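PDB 5UG1: acyltransferase from Streptococcus pneumoniae, which probably transfers acetyl groups onto peptidoglycan, acting as the C-terminal catalytic domain of the O-acetyltransferase OatA. Local coordinates for residues I104-A109 with D126-A131. Sequence-based numbering, arbitrary orientation.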
# COMPACT_ATOMS: atom_id res chain seq x y z
N ILE A 104 15.42 -0.78 8.22
CA ILE A 104 14.41 -1.84 8.16
C ILE A 104 13.32 -1.47 7.17
O ILE A 104 12.89 -2.29 6.35
CB ILE A 104 13.83 -2.09 9.56
CG1 ILE A 104 14.95 -2.36 10.56
CG2 ILE A 104 12.83 -3.24 9.54
CD1 ILE A 104 14.49 -2.32 11.97
N VAL A 105 12.80 -0.24 7.26
CA VAL A 105 11.77 0.17 6.31
C VAL A 105 12.29 0.07 4.90
O VAL A 105 11.58 -0.37 3.98
CB VAL A 105 11.28 1.60 6.62
CG1 VAL A 105 10.28 2.02 5.59
CG2 VAL A 105 10.66 1.66 8.01
N GLU A 106 13.55 0.45 4.70
CA GLU A 106 14.16 0.34 3.38
C GLU A 106 14.23 -1.11 2.95
O GLU A 106 13.82 -1.46 1.84
CB GLU A 106 15.55 0.99 3.39
CG GLU A 106 15.50 2.53 3.38
CD GLU A 106 14.79 3.05 2.14
OE1 GLU A 106 15.33 2.86 1.03
OE2 GLU A 106 13.69 3.63 2.25
N LYS A 107 14.70 -1.99 3.84
CA LYS A 107 14.71 -3.42 3.54
C LYS A 107 13.31 -3.92 3.23
O LYS A 107 13.12 -4.74 2.32
CB LYS A 107 15.32 -4.20 4.72
CG LYS A 107 16.86 -4.15 4.79
CD LYS A 107 17.38 -4.73 6.13
CE LYS A 107 18.89 -4.65 6.25
NZ LYS A 107 19.41 -5.60 7.29
N ALA A 108 12.29 -3.44 3.95
CA ALA A 108 10.93 -3.90 3.69
C ALA A 108 10.47 -3.50 2.30
O ALA A 108 9.96 -4.33 1.53
CB ALA A 108 9.96 -3.36 4.75
N ALA A 109 10.67 -2.24 1.94
CA ALA A 109 10.35 -1.79 0.59
C ALA A 109 11.06 -2.66 -0.44
O ALA A 109 10.45 -3.08 -1.42
CB ALA A 109 10.73 -0.32 0.42
N ASP A 126 5.09 1.88 -5.87
CA ASP A 126 6.36 2.19 -5.18
C ASP A 126 6.34 3.61 -4.61
O ASP A 126 7.05 4.52 -5.04
CB ASP A 126 7.54 1.98 -6.12
CG ASP A 126 8.82 1.66 -5.36
OD1 ASP A 126 8.88 1.94 -4.15
OD2 ASP A 126 9.76 1.12 -5.99
N TRP A 127 5.48 3.77 -3.59
CA TRP A 127 5.44 5.02 -2.84
C TRP A 127 6.81 5.38 -2.29
O TRP A 127 7.20 6.56 -2.30
CB TRP A 127 4.42 4.88 -1.72
CG TRP A 127 4.47 5.96 -0.67
CD1 TRP A 127 4.79 5.81 0.65
CD2 TRP A 127 4.20 7.35 -0.86
NE1 TRP A 127 4.73 7.02 1.29
CE2 TRP A 127 4.36 7.98 0.38
CE3 TRP A 127 3.82 8.12 -1.98
CZ2 TRP A 127 4.17 9.36 0.55
CZ3 TRP A 127 3.63 9.49 -1.80
CH2 TRP A 127 3.81 10.09 -0.55
N ASN A 128 7.55 4.39 -1.78
CA ASN A 128 8.91 4.63 -1.30
C ASN A 128 9.76 5.36 -2.33
O ASN A 128 10.42 6.36 -2.02
CB ASN A 128 9.56 3.29 -0.92
CG ASN A 128 10.98 3.44 -0.42
OD1 ASN A 128 11.92 3.52 -1.21
ND2 ASN A 128 11.14 3.45 0.90
N GLN A 129 9.75 4.88 -3.58
CA GLN A 129 10.54 5.53 -4.62
C GLN A 129 10.01 6.92 -4.94
O GLN A 129 10.80 7.86 -5.09
CB GLN A 129 10.55 4.66 -5.88
CG GLN A 129 11.12 5.35 -7.10
CD GLN A 129 11.28 4.40 -8.26
OE1 GLN A 129 10.55 3.41 -8.38
NE2 GLN A 129 12.25 4.68 -9.13
N VAL A 130 8.68 7.08 -5.04
CA VAL A 130 8.09 8.37 -5.37
C VAL A 130 8.35 9.39 -4.26
O VAL A 130 8.75 10.54 -4.53
CB VAL A 130 6.58 8.20 -5.66
CG1 VAL A 130 5.83 9.55 -5.58
CG2 VAL A 130 6.38 7.55 -7.03
N ALA A 131 8.15 8.97 -3.01
CA ALA A 131 8.36 9.86 -1.86
C ALA A 131 9.77 10.44 -1.84
O ALA A 131 9.95 11.60 -1.47
CB ALA A 131 8.10 9.11 -0.57
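Asn128 reaches from the first turn of helix 127-132 to Glu106 and Ala109 on helix 102-118. In this atypical alpha/beta hydrolase fold, strand 122-125 at one border of the parallel sheet links the two helices. The bond from CA to CB of Asn128 points toward segment 104-109. Asn128 CB lies 4.0 Å from Ala109 CB. CG is anti to the backbone N (chi1 179°), which carries the amide toward helix 102-118. Asn128 CG comes 3.9 Å from Ala109 CB. At the tip, Asn128 ND2 donates to Glu106 OE2 over 2.9 Å. This bond is nearly straight, at 172°. The acceptor lies in the amide plane and is met on the syn side of the carboxylate, 30° out of the carboxylate plane. Asn128 ND2 also packs 3.8 Å from Ala109 CB. The Glu106 chain bends at chi2, bringing its carboxylate to the amide.

Both ends of the buried amide have further partners. ND2 also donates to Pro92 O, while OD1 accepts from Arg113 NH2 and Lys132 NZ. Lys132 forms a salt bridge with Glu106 OE1 as well, so one ammonium group serves both side chains. These bonds should fix the rotation of the amide. Asp126 is the N-cap of helix 127-132: Asp126 OD1 accepts from Gln129 N at 3.1 Å, with the donor well above the carboxylate plane.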